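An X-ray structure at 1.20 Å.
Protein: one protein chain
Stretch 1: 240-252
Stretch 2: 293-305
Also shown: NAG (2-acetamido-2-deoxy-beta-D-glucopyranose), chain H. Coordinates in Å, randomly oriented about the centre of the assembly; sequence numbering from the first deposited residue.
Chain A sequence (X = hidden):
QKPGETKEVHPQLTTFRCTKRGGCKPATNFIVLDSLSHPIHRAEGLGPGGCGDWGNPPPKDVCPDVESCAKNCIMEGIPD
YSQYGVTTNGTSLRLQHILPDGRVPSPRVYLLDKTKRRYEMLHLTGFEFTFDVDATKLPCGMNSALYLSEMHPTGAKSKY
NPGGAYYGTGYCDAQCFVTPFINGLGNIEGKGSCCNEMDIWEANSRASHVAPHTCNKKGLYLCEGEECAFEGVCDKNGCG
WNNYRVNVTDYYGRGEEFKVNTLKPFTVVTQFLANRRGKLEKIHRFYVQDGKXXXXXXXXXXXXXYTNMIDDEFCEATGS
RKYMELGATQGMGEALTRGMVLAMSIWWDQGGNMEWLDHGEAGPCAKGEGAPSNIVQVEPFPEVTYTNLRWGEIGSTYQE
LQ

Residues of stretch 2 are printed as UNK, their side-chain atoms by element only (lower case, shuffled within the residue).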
# COMPACT_ATOMS: atom_id res chain seq x y z
N GLY A 240 -3.02 7.64 12.67
CA GLY A 240 -4.03 7.86 11.66
C GLY A 240 -4.43 9.31 11.50
O GLY A 240 -4.59 10.06 12.51
N TRP A 241 -4.71 9.71 10.29
CA TRP A 241 -5.16 11.05 9.90
C TRP A 241 -6.37 10.89 8.98
O TRP A 241 -6.25 10.39 7.87
CB TRP A 241 -4.00 11.75 9.18
CG TRP A 241 -4.27 13.14 8.67
CD1 TRP A 241 -4.51 13.52 7.38
CD2 TRP A 241 -4.25 14.36 9.44
NE1 TRP A 241 -4.61 14.88 7.32
CE2 TRP A 241 -4.46 15.43 8.56
CE3 TRP A 241 -4.05 14.61 10.77
CZ2 TRP A 241 -4.50 16.76 9.01
CZ3 TRP A 241 -4.05 15.92 11.21
CH2 TRP A 241 -4.32 16.97 10.33
N ASN A 242 -7.53 11.28 9.51
CA ASN A 242 -8.82 11.13 8.81
C ASN A 242 -9.66 12.29 9.32
O ASN A 242 -9.90 12.40 10.53
CB ASN A 242 -9.46 9.79 9.15
CG ASN A 242 -10.84 9.53 8.59
OD1 ASN A 242 -11.52 10.52 8.22
ND2 ASN A 242 -11.28 8.28 8.59
N ASN A 243 -10.15 13.16 8.41
CA ASN A 243 -10.96 14.31 8.85
C ASN A 243 -12.07 13.92 9.82
O ASN A 243 -12.32 14.67 10.77
CB ASN A 243 -11.53 15.07 7.64
CG ASN A 243 -12.34 14.23 6.66
OD1 ASN A 243 -11.76 13.63 5.74
ND2 ASN A 243 -13.65 14.22 6.83
N TYR A 244 -12.76 12.81 9.60
CA TYR A 244 -13.85 12.44 10.51
C TYR A 244 -13.35 12.20 11.94
O TYR A 244 -14.06 12.55 12.89
CB TYR A 244 -14.58 11.17 10.00
CG TYR A 244 -15.54 11.41 8.88
CD1 TYR A 244 -16.79 11.94 9.12
CD2 TYR A 244 -15.24 11.08 7.58
CE1 TYR A 244 -17.71 12.15 8.13
CE2 TYR A 244 -16.17 11.26 6.57
CZ TYR A 244 -17.40 11.79 6.83
OH TYR A 244 -18.36 11.98 5.86
N ARG A 245 -12.18 11.62 12.10
CA ARG A 245 -11.65 11.33 13.43
C ARG A 245 -11.31 12.61 14.20
O ARG A 245 -11.12 12.53 15.42
CB ARG A 245 -10.44 10.42 13.36
CG ARG A 245 -10.76 8.99 12.94
CD ARG A 245 -9.49 8.13 12.92
NE ARG A 245 -9.80 6.74 12.65
CZ ARG A 245 -10.20 5.84 13.55
NH1 ARG A 245 -10.23 6.21 14.80
NH2 ARG A 245 -10.54 4.62 13.19
N VAL A 246 -11.16 13.74 13.50
CA VAL A 246 -10.84 15.01 14.14
C VAL A 246 -12.02 15.98 14.02
O VAL A 246 -11.86 17.18 14.13
CB VAL A 246 -9.51 15.58 13.66
CG1 VAL A 246 -8.36 14.60 13.99
CG2 VAL A 246 -9.51 15.93 12.17
N ASN A 247 -13.25 15.41 13.84
CA ASN A 247 -14.48 16.18 13.92
C ASN A 247 -14.60 17.23 12.82
O ASN A 247 -15.12 18.34 13.04
CB ASN A 247 -14.68 16.79 15.31
CG ASN A 247 -16.03 17.41 15.53
OD1 ASN A 247 -17.07 16.92 15.07
ND2 ASN A 247 -16.01 18.49 16.27
N VAL A 248 -14.17 16.85 11.60
CA VAL A 248 -14.38 17.67 10.39
C VAL A 248 -15.17 16.75 9.45
O VAL A 248 -14.62 15.79 8.95
CB VAL A 248 -13.07 18.12 9.78
CG1 VAL A 248 -13.34 18.88 8.51
CG2 VAL A 248 -12.30 19.00 10.76
N THR A 249 -16.47 16.98 9.29
CA THR A 249 -17.32 16.00 8.62
C THR A 249 -17.68 16.39 7.19
O THR A 249 -18.23 15.52 6.50
CB THR A 249 -18.62 15.77 9.41
OG1 THR A 249 -19.36 16.97 9.44
CG2 THR A 249 -18.35 15.29 10.81
N ASP A 250 -17.32 17.59 6.73
CA ASP A 250 -17.76 18.11 5.44
C ASP A 250 -16.58 18.18 4.44
O ASP A 250 -16.71 18.82 3.40
CB ASP A 250 -18.42 19.48 5.58
CG ASP A 250 -17.55 20.54 6.25
OD1 ASP A 250 -16.50 20.20 6.82
OD2 ASP A 250 -18.00 21.71 6.25
N TYR A 251 -15.49 17.49 4.72
CA TYR A 251 -14.29 17.63 3.92
C TYR A 251 -14.22 16.72 2.69
O TYR A 251 -13.65 17.11 1.70
CB TYR A 251 -13.05 17.41 4.80
CG TYR A 251 -11.75 17.77 4.12
CD1 TYR A 251 -11.38 19.10 3.94
CD2 TYR A 251 -10.86 16.80 3.66
CE1 TYR A 251 -10.20 19.48 3.35
CE2 TYR A 251 -9.70 17.14 3.04
CZ TYR A 251 -9.36 18.50 2.88
OH TYR A 251 -8.16 18.81 2.28
N TYR A 252 -14.74 15.50 2.82
CA TYR A 252 -14.43 14.43 1.85
C TYR A 252 -15.60 13.49 1.75
O TYR A 252 -16.00 12.90 2.79
CB TYR A 252 -13.17 13.67 2.31
CG TYR A 252 -12.73 12.56 1.42
CD1 TYR A 252 -13.31 11.30 1.55
CD2 TYR A 252 -11.76 12.74 0.46
CE1 TYR A 252 -12.91 10.25 0.72
CE2 TYR A 252 -11.38 11.71 -0.37
CZ TYR A 252 -11.94 10.45 -0.26
OH TYR A 252 -11.55 9.46 -1.11
N UNK A 293 -6.57 24.06 -5.73
CA UNK A 293 -6.03 23.45 -4.52
C UNK A 293 -7.07 23.47 -3.42
O UNK A 293 -7.69 24.52 -3.15
c UNK A 293 -4.75 24.17 -4.09
c UNK A 293 -3.62 23.97 -5.06
c UNK A 293 -4.28 23.75 -2.71
N UNK A 294 -7.21 22.34 -2.75
CA UNK A 294 -8.05 22.16 -1.55
C UNK A 294 -7.09 21.94 -0.41
O UNK A 294 -6.50 20.85 -0.27
c UNK A 294 -9.04 21.03 -1.74
c UNK A 294 -10.00 21.34 -2.91
c UNK A 294 -9.78 20.72 -0.46
c UNK A 294 -10.80 20.15 -3.41
N UNK A 295 -6.87 22.95 0.41
CA UNK A 295 -5.92 22.86 1.52
C UNK A 295 -6.40 21.81 2.51
O UNK A 295 -7.60 21.52 2.58
o UNK A 295 -3.30 25.99 0.03
c UNK A 295 -5.14 25.30 1.33
o UNK A 295 -2.90 24.22 1.33
c UNK A 295 -3.69 25.13 0.86
c UNK A 295 -5.73 24.23 2.17
N UNK A 296 -5.50 21.30 3.32
CA UNK A 296 -5.90 20.44 4.42
C UNK A 296 -6.86 21.18 5.36
O UNK A 296 -6.66 22.35 5.66
c UNK A 296 -4.73 19.91 5.21
o UNK A 296 -5.21 18.96 6.16
N UNK A 297 -7.80 20.43 5.93
CA UNK A 297 -8.47 20.82 7.15
C UNK A 297 -7.49 20.96 8.28
O UNK A 297 -6.41 20.38 8.28
c UNK A 297 -8.38 16.28 6.64
c UNK A 297 -9.00 18.40 7.65
c UNK A 297 -8.49 17.90 8.85
c UNK A 297 -8.95 17.55 6.56
c UNK A 297 -9.54 19.79 7.52
c UNK A 297 -7.85 15.85 7.81
c UNK A 297 -7.92 16.65 8.93
N UNK A 298 -7.90 21.74 9.28
CA UNK A 298 -7.35 21.72 10.63
C UNK A 298 -8.20 20.83 11.52
O UNK A 298 -9.42 20.71 11.34
c UNK A 298 -6.19 24.57 9.45
c UNK A 298 -3.90 24.90 10.97
c UNK A 298 -4.00 25.51 9.75
c UNK A 298 -7.26 23.12 11.25
c UNK A 298 -4.94 24.14 11.44
o UNK A 298 -2.99 26.32 9.32
c UNK A 298 -5.13 25.33 8.97
c UNK A 298 -6.12 23.96 10.70
N UNK A 299 -7.57 20.22 12.49
CA UNK A 299 -8.30 19.45 13.52
C UNK A 299 -9.31 20.34 14.23
O UNK A 299 -9.12 21.53 14.40
c UNK A 299 -6.32 17.85 13.77
o UNK A 299 -6.60 19.84 15.12
c UNK A 299 -7.30 18.79 14.45
N UNK A 300 -10.38 19.68 14.71
CA UNK A 300 -11.53 20.39 15.29
C UNK A 300 -12.12 19.61 16.47
O UNK A 300 -13.35 19.51 16.56
n UNK A 300 -14.96 21.11 14.18
c UNK A 300 -12.58 20.62 14.20
c UNK A 300 -13.77 21.48 14.60
o UNK A 300 -13.59 22.50 15.25
N UNK A 301 -11.25 19.07 17.30
CA UNK A 301 -11.74 18.13 18.31
C UNK A 301 -11.07 18.38 19.63
O UNK A 301 -9.84 18.52 19.73
c UNK A 301 -12.65 13.32 19.18
n UNK A 301 -14.13 13.60 19.23
c UNK A 301 -11.53 16.70 17.84
c UNK A 301 -12.17 15.65 18.73
c UNK A 301 -11.98 14.27 18.22
N UNK A 302 -11.89 18.33 20.70
CA UNK A 302 -11.38 18.37 22.07
C UNK A 302 -10.33 17.31 22.31
O UNK A 302 -10.52 16.17 21.94
c UNK A 302 -12.53 18.14 23.05
o UNK A 302 -14.49 18.21 24.97
o UNK A 302 -13.20 17.60 26.62
c UNK A 302 -12.19 18.29 24.52
c UNK A 302 -13.39 18.04 25.46
N UNK A 303 -9.23 17.73 22.88
CA UNK A 303 -8.12 16.82 23.22
C UNK A 303 -7.15 16.60 22.08
O UNK A 303 -6.15 15.91 22.29
N UNK A 304 -7.39 17.16 20.92
CA UNK A 304 -6.52 16.98 19.75
C UNK A 304 -5.83 18.31 19.50
O UNK A 304 -6.51 19.32 19.28
c UNK A 304 -7.32 16.52 18.52
c UNK A 304 -8.07 15.25 18.82
c UNK A 304 -6.41 16.35 17.33
N UNK A 305 -4.51 18.31 19.43
CA UNK A 305 -3.78 19.52 19.11
C UNK A 305 -4.30 20.14 17.80
O UNK A 305 -4.58 19.40 16.85
c UNK A 305 -3.65 17.10 19.62
c UNK A 305 -2.35 18.91 18.93
c UNK A 305 -2.30 17.66 19.83
C1 NAG H . -17.24 19.23 16.70
C2 NAG H . -17.53 18.94 18.11
C3 NAG H . -18.52 19.95 18.72
C4 NAG H . -18.05 21.38 18.43
C5 NAG H . -17.87 21.55 16.96
C6 NAG H . -17.18 22.93 16.69
C7 NAG H . -17.41 16.49 18.51
C8 NAG H . -18.12 15.17 18.46
N2 NAG H . -18.08 17.59 18.19
O3 NAG H . -18.68 19.71 20.10
O4 NAG H . -19.03 22.33 18.86
O5 NAG H . -16.89 20.57 16.48
O6 NAG H . -17.11 23.12 15.26
O7 NAG H . -16.21 16.56 18.86
O HOH W 1 -5.50 16.41 4.90

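Position 293 has three side-chain carbons, one carrying the other two. None reaches stretch 1. This is Val-293, in a strand. Position 294 has four carbons, forked at the first, with one arm two carbons long, and packs against the Tyr-251 ring. It is Ile-294. Its CG2 lies 4.0 Å from CE1 of Tyr-251.

Position 295 has three carbons, the third carrying two oxygens, and points away from stretch 1. It is Glu-295. Its backbone makes the contact: OH of Tyr-251 donates a hydrogen bond to O of Glu-295 at 2.8 Å.

Position 296 has one carbon and one oxygen. The oxygen sits at the edge of the Trp-241 ring. This is Ser-296, with OG 3.7 Å from CZ2 of Trp-241. Water 1 joins the two: it accepts from NE1 of Trp-241 and donates to OG of Ser-296.

Position 297 has one carbon and a ring of six carbons with no oxygen. The ring lies among Trp-241, Asn-243, Val-246 and Tyr-251. This is Phe-297. CB of Asn-243 packs over its face, 3.7 Å from the ring centroid. Its edge meets the face of Tyr-251. The Trp-241 six-membered ring is near parallel to it but slid apart.

Position 298 has the same ring plus one oxygen, and points away. It is Tyr-298. Its backbone O is 3.4 Å from CG2 of Val-248.

Position 299 has one carbon carrying an oxygen and a carbon. The terminal carbon touches Trp-241 and Val-246. The pattern is that of Thr-299. Its CG2 lies 3.8 Å from CG1 of Val-246.

Position 300 has two carbons, the second carrying one oxygen and one nitrogen. The nitrogen donates to O of Asn-247 at 3.0 Å. This is Asn-300. Its ND2 also donates to NAG O6 at 3.1 Å.

Position 301 has four carbons in a row ending in nitrogen. A chain carbon lies near O of Arg-245. This is Lys-301, with CD 3.4 Å from that O. Position 302 has three carbons and two terminal oxygens, without contact: Glu-302. Position 303 has no side chain and a positive phi, which suits Gly-303 in the type II turn.

Position 304 has one carbon carrying two, one of them near Val-246. It is Val-304, with CG1 4.2 Å from CG1 of Val-246. Position 305 has three carbons closing a ring onto N: Pro-305, beyond reach.

The contact works in two parts. Phe-297, the residue most covered by the other stretch, packs among Trp-241, Asn-243, Val-246, Val-248 and Tyr-251. Beside it, Asn-247 and Asn-300 exchange side-chain-to-backbone hydrogen bonds, and N of Asn-300 binds O of Val-246. Asn-247 ND2 carries the glycan and still donates to O of Asn-300.

Stretch 2 (293-305) VIESFYTNKEGVP
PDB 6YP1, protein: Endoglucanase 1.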